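Local coordinates for MMS19 nucleotide excision repair protein homolog (Mus musculus, PDB 6TBL), which is probably a key component of the cytosolic iron-sulfur protein assembly complex, delivering clusters to apoproteins of DNA metabolism and genome integrity, at residues 25-37 against 64-78. Residues are numbered along the deposited sequence; the frame is centred on the assembly and turned at random.
Sequences QLSTLSCLQPLLL and AVRIAALQCMHALTR. With K (potassium ion), chain G.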
loop_
_atom_site.group_PDB
_atom_site.type_symbol
_atom_site.label_atom_id
_atom_site.label_comp_id
_atom_site.label_asym_id
_atom_site.label_seq_id
_atom_site.Cartn_x
_atom_site.Cartn_y
_atom_site.Cartn_z
ATOM N N GLN A 25 -20.170 32.308 -12.901
ATOM C CA GLN A 25 -19.791 30.899 -12.851
ATOM C C GLN A 25 -20.997 30.016 -12.549
ATOM O O GLN A 25 -21.249 29.031 -13.253
ATOM C CB GLN A 25 -18.686 30.693 -11.815
ATOM C CG GLN A 25 -17.403 31.442 -12.144
ATOM C CD GLN A 25 -16.424 31.470 -10.988
ATOM O OE1 GLN A 25 -16.766 31.119 -9.859
ATOM N NE2 GLN A 25 -15.197 31.890 -11.265
ATOM N N LEU A 26 -21.758 30.359 -11.508
ATOM C CA LEU A 26 -23.003 29.645 -11.239
ATOM C C LEU A 26 -23.949 29.704 -12.429
ATOM O O LEU A 26 -24.669 28.736 -12.698
ATOM C CB LEU A 26 -23.682 30.221 -9.996
ATOM C CG LEU A 26 -23.051 29.825 -8.664
ATOM C CD1 LEU A 26 -23.719 30.555 -7.514
ATOM C CD2 LEU A 26 -23.139 28.319 -8.471
ATOM N N SER A 27 -23.950 30.822 -13.158
ATOM C CA SER A 27 -24.857 30.974 -14.291
ATOM C C SER A 27 -24.505 30.006 -15.415
ATOM O O SER A 27 -25.371 29.275 -15.911
ATOM C CB SER A 27 -24.828 32.419 -14.791
ATOM O OG SER A 27 -25.691 32.593 -15.900
ATOM N N THR A 28 -23.235 29.978 -15.827
ATOM C CA THR A 28 -22.858 29.105 -16.933
ATOM C C THR A 28 -22.900 27.634 -16.533
ATOM O O THR A 28 -23.215 26.779 -17.368
ATOM C CB THR A 28 -21.471 29.480 -17.462
ATOM O OG1 THR A 28 -21.093 28.578 -18.508
ATOM C CG2 THR A 28 -20.434 29.429 -16.352
ATOM N N LEU A 29 -22.606 27.322 -15.267
ATOM C CA LEU A 29 -22.642 25.931 -14.824
ATOM C C LEU A 29 -24.058 25.369 -14.869
ATOM O O LEU A 29 -24.250 24.183 -15.160
ATOM C CB LEU A 29 -22.060 25.809 -13.417
ATOM C CG LEU A 29 -20.540 25.909 -13.287
ATOM C CD1 LEU A 29 -20.137 26.069 -11.830
ATOM C CD2 LEU A 29 -19.871 24.686 -13.895
ATOM N N SER A 30 -25.063 26.201 -14.585
ATOM C CA SER A 30 -26.443 25.735 -14.658
ATOM C C SER A 30 -26.877 25.444 -16.089
ATOM O O SER A 30 -27.862 24.726 -16.292
ATOM C CB SER A 30 -27.385 26.761 -14.028
ATOM O OG SER A 30 -27.422 27.955 -14.791
ATOM N N CYS A 31 -26.173 25.990 -17.080
ATOM C CA CYS A 31 -26.443 25.679 -18.476
ATOM C C CYS A 31 -25.653 24.477 -18.966
ATOM O O CYS A 31 -26.144 23.721 -19.814
ATOM C CB CYS A 31 -26.116 26.883 -19.362
ATOM S SG CYS A 31 -27.136 28.319 -19.059
ATOM N N LEU A 32 -24.442 24.284 -18.446
ATOM C CA LEU A 32 -23.559 23.243 -18.957
ATOM C C LEU A 32 -24.002 21.851 -18.522
ATOM O O LEU A 32 -23.886 20.894 -19.295
ATOM C CB LEU A 32 -22.126 23.519 -18.507
ATOM C CG LEU A 32 -21.470 24.720 -19.185
ATOM C CD1 LEU A 32 -20.152 25.065 -18.518
ATOM C CD2 LEU A 32 -21.266 24.440 -20.667
ATOM N N GLN A 33 -24.513 21.716 -17.298
ATOM C CA GLN A 33 -24.900 20.394 -16.809
ATOM C C GLN A 33 -25.955 19.721 -17.678
ATOM O O GLN A 33 -25.758 18.549 -18.044
ATOM C CB GLN A 33 -25.355 20.490 -15.350
ATOM C CG GLN A 33 -25.967 19.205 -14.822
ATOM C CD GLN A 33 -26.239 19.260 -13.337
ATOM O OE1 GLN A 33 -25.835 20.201 -12.653
ATOM N NE2 GLN A 33 -26.928 18.248 -12.825
ATOM N N PRO A 34 -27.072 20.365 -18.041
ATOM C CA PRO A 34 -28.019 19.688 -18.945
ATOM C C PRO A 34 -27.425 19.380 -20.307
ATOM O O PRO A 34 -27.781 18.359 -20.912
ATOM C CB PRO A 34 -29.185 20.683 -19.053
ATOM C CG PRO A 34 -29.047 21.571 -17.863
ATOM C CD PRO A 34 -27.574 21.687 -17.630
ATOM N N LEU A 35 -26.530 20.233 -20.811
ATOM C CA LEU A 35 -25.877 19.948 -22.084
ATOM C C LEU A 35 -25.022 18.689 -21.990
ATOM O O LEU A 35 -24.969 17.893 -22.935
ATOM C CB LEU A 35 -25.032 21.144 -22.523
ATOM C CG LEU A 35 -25.778 22.465 -22.714
ATOM C CD1 LEU A 35 -24.815 23.573 -23.106
ATOM C CD2 LEU A 35 -26.883 22.321 -23.748
ATOM N N LEU A 36 -24.348 18.490 -20.854
ATOM C CA LEU A 36 -23.570 17.271 -20.669
ATOM C C LEU A 36 -24.462 16.040 -20.632
ATOM O O LEU A 36 -24.053 14.963 -21.076
ATOM C CB LEU A 36 -22.746 17.358 -19.386
ATOM C CG LEU A 36 -21.687 18.460 -19.331
ATOM C CD1 LEU A 36 -21.062 18.555 -17.947
ATOM C CD2 LEU A 36 -20.620 18.224 -20.391
ATOM N N LEU A 37 -25.682 16.179 -20.118
ATOM C CA LEU A 37 -26.558 15.025 -19.972
ATOM C C LEU A 37 -27.331 14.714 -21.249
ATOM O O LEU A 37 -27.568 13.538 -21.551
ATOM C CB LEU A 37 -27.531 15.253 -18.816
ATOM C CG LEU A 37 -26.898 15.483 -17.443
ATOM C CD1 LEU A 37 -27.972 15.774 -16.407
ATOM C CD2 LEU A 37 -26.064 14.283 -17.032
ATOM N N ALA A 64 -21.586 27.397 -3.209
ATOM C CA ALA A 64 -22.518 27.043 -4.275
ATOM C C ALA A 64 -21.785 26.730 -5.572
ATOM O O ALA A 64 -22.204 25.850 -6.331
ATOM C CB ALA A 64 -23.527 28.169 -4.488
ATOM N N VAL A 65 -20.691 27.442 -5.843
ATOM C CA VAL A 65 -19.915 27.180 -7.050
ATOM C C VAL A 65 -19.253 25.810 -6.972
ATOM O O VAL A 65 -19.293 25.032 -7.932
ATOM C CB VAL A 65 -18.884 28.301 -7.281
ATOM C CG1 VAL A 65 -17.946 27.939 -8.423
ATOM C CG2 VAL A 65 -19.589 29.614 -7.576
ATOM N N ARG A 66 -18.640 25.493 -5.828
ATOM C CA ARG A 66 -18.017 24.181 -5.667
ATOM C C ARG A 66 -19.031 23.062 -5.869
ATOM O O ARG A 66 -18.722 22.038 -6.489
ATOM C CB ARG A 66 -17.363 24.072 -4.289
ATOM C CG ARG A 66 -16.093 24.891 -4.137
ATOM C CD ARG A 66 -15.403 24.630 -2.803
ATOM N NE ARG A 66 -15.782 25.597 -1.775
ATOM C CZ ARG A 66 -16.510 25.310 -0.702
ATOM N NH1 ARG A 66 -16.942 24.074 -0.504
ATOM N NH2 ARG A 66 -16.800 26.258 0.177
ATOM N N ILE A 67 -20.251 23.250 -5.367
ATOM C CA ILE A 67 -21.293 22.242 -5.536
ATOM C C ILE A 67 -21.654 22.088 -7.009
ATOM O O ILE A 67 -21.688 20.973 -7.545
ATOM C CB ILE A 67 -22.525 22.600 -4.687
ATOM C CG1 ILE A 67 -22.204 22.436 -3.200
ATOM C CG2 ILE A 67 -23.725 21.753 -5.096
ATOM C CD1 ILE A 67 -23.332 22.843 -2.289
ATOM N N ALA A 68 -21.925 23.206 -7.686
ATOM C CA ALA A 68 -22.292 23.143 -9.097
ATOM C C ALA A 68 -21.162 22.562 -9.939
ATOM O O ALA A 68 -21.409 21.792 -10.876
ATOM C CB ALA A 68 -22.678 24.534 -9.600
ATOM N N ALA A 69 -19.915 22.913 -9.616
ATOM C CA ALA A 69 -18.780 22.392 -10.370
ATOM C C ALA A 69 -18.686 20.876 -10.249
ATOM O O ALA A 69 -18.445 20.181 -11.244
ATOM C CB ALA A 69 -17.486 23.050 -9.895
ATOM N N LEU A 70 -18.879 20.346 -9.039
ATOM C CA LEU A 70 -18.814 18.900 -8.847
ATOM C C LEU A 70 -19.996 18.189 -9.495
ATOM O O LEU A 70 -19.850 17.055 -9.964
ATOM C CB LEU A 70 -18.749 18.572 -7.357
ATOM C CG LEU A 70 -17.493 19.054 -6.631
ATOM C CD1 LEU A 70 -17.596 18.773 -5.143
ATOM C CD2 LEU A 70 -16.251 18.401 -7.217
ATOM N N GLN A 71 -21.168 18.828 -9.524
ATOM C CA GLN A 71 -22.305 18.231 -10.218
ATOM C C GLN A 71 -22.049 18.122 -11.715
ATOM O O GLN A 71 -22.543 17.191 -12.360
ATOM C CB GLN A 71 -23.571 19.041 -9.950
ATOM C CG GLN A 71 -24.022 19.022 -8.501
ATOM C CD GLN A 71 -25.270 19.849 -8.265
ATOM O OE1 GLN A 71 -25.814 20.457 -9.187
ATOM N NE2 GLN A 71 -25.733 19.875 -7.023
ATOM N N CYS A 72 -21.287 19.058 -12.282
ATOM C CA CYS A 72 -20.888 18.933 -13.679
ATOM C C CYS A 72 -19.847 17.835 -13.857
ATOM O O CYS A 72 -19.852 17.125 -14.869
ATOM C CB CYS A 72 -20.358 20.269 -14.192
ATOM S SG CYS A 72 -21.647 21.466 -14.584
ATOM N N MET A 73 -18.937 17.692 -12.888
ATOM C CA MET A 73 -17.984 16.588 -12.922
ATOM C C MET A 73 -18.707 15.250 -12.912
ATOM O O MET A 73 -18.281 14.298 -13.575
ATOM C CB MET A 73 -17.025 16.684 -11.738
ATOM C CG MET A 73 -16.035 17.820 -11.841
ATOM S SD MET A 73 -14.982 17.634 -13.290
ATOM C CE MET A 73 -14.222 16.049 -12.953
ATOM N N HIS A 74 -19.803 15.159 -12.157
ATOM C CA HIS A 74 -20.640 13.969 -12.207
ATOM C C HIS A 74 -21.308 13.831 -13.569
ATOM O O HIS A 74 -21.330 12.740 -14.151
ATOM C CB HIS A 74 -21.684 14.028 -11.093
ATOM C CG HIS A 74 -22.553 12.813 -11.005
ATOM N ND1 HIS A 74 -23.675 12.641 -11.786
ATOM C CD2 HIS A 74 -22.473 11.715 -10.215
ATOM C CE1 HIS A 74 -24.244 11.486 -11.488
ATOM N NE2 HIS A 74 -23.534 10.905 -10.537
ATOM N N ALA A 75 -21.843 14.934 -14.102
ATOM C CA ALA A 75 -22.527 14.891 -15.388
ATOM C C ALA A 75 -21.578 14.592 -16.539
ATOM O O ALA A 75 -22.029 14.118 -17.587
ATOM C CB ALA A 75 -23.257 16.212 -15.640
ATOM N N LEU A 76 -20.279 14.860 -16.370
ATOM C CA LEU A 76 -19.312 14.538 -17.413
ATOM C C LEU A 76 -19.279 13.045 -17.714
ATOM O O LEU A 76 -18.981 12.649 -18.845
ATOM C CB LEU A 76 -17.918 15.017 -17.007
ATOM C CG LEU A 76 -17.503 16.426 -17.421
ATOM C CD1 LEU A 76 -16.088 16.709 -16.950
ATOM C CD2 LEU A 76 -17.601 16.575 -18.926
ATOM N N THR A 77 -19.583 12.204 -16.723
ATOM C CA THR A 77 -19.523 10.762 -16.921
ATOM C C THR A 77 -20.569 10.248 -17.905
ATOM O O THR A 77 -20.537 9.058 -18.240
ATOM C CB THR A 77 -19.671 10.041 -15.579
ATOM O OG1 THR A 77 -20.967 10.307 -15.033
ATOM C CG2 THR A 77 -18.611 10.527 -14.600
ATOM N N ARG A 78 -21.482 11.102 -18.377
ATOM C CA ARG A 78 -22.433 10.698 -19.406
ATOM C C ARG A 78 -21.826 10.728 -20.803
ATOM O O ARG A 78 -22.383 10.118 -21.721
ATOM C CB ARG A 78 -23.677 11.591 -19.358
ATOM C CG ARG A 78 -24.842 11.081 -20.195
ATOM C CD ARG A 78 -26.172 11.402 -19.544
ATOM N NE ARG A 78 -26.286 10.797 -18.220
ATOM C CZ ARG A 78 -27.388 10.832 -17.478
ATOM N NH1 ARG A 78 -28.472 11.442 -17.934
ATOM N NH2 ARG A 78 -27.405 10.256 -16.284
HETATM K K K G . -20.136 6.792 -19.888
#
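With CG beside the backbone N (chi1 -75°), Leu29 enters the hole formed by Val65, Ala68, Ala69 and Cys72, a knob-into-hole fit. Its CD1 rests 3.7 Å from Ala68 CB, where a small methyl leaves room for the leucine, while CD2 meets Cys72 SG at 3.7 Å. Phe54 of helix 47-57 touches both Leu29 and Cys72. One turn earlier, Leu26 turns its CG against Val65 CG2 (3.6 Å), and its CD2 lies near the Ala64 carbonyl. Further along, Leu36 forks: CD1 lies against Cys72 O, and CD2 touches Leu76 CD2 at 3.7 Å. Leu37 CD2 reaches Ala75 CB at 3.7 Å and also lies over one face of the Arg78 guanidinium, displaced toward the rim; the arginine's aliphatic carbons run beside the Leu37 backbone. Gln33, its CG anti to the backbone N (chi1 171°), brings OE1 near OE1 and CB of Gln71; two carbonyl oxygens cannot bond, and the amide planes stand nearly perpendicular. The helix axes run almost parallel, 13° apart and 8.8 Å at closest approach, joining HEAT repeats 2 and 3. Near the C-terminal end of segment 64-78, Thr77 O binds potassium, as do Leu79 O and Thr81 OG1. Leucines meeting mainly alanine, valine and cysteine imply that these two helices pack by apolar contacts, which the aliphatic part of Gln33 joins, with Arg78 at the exposed end.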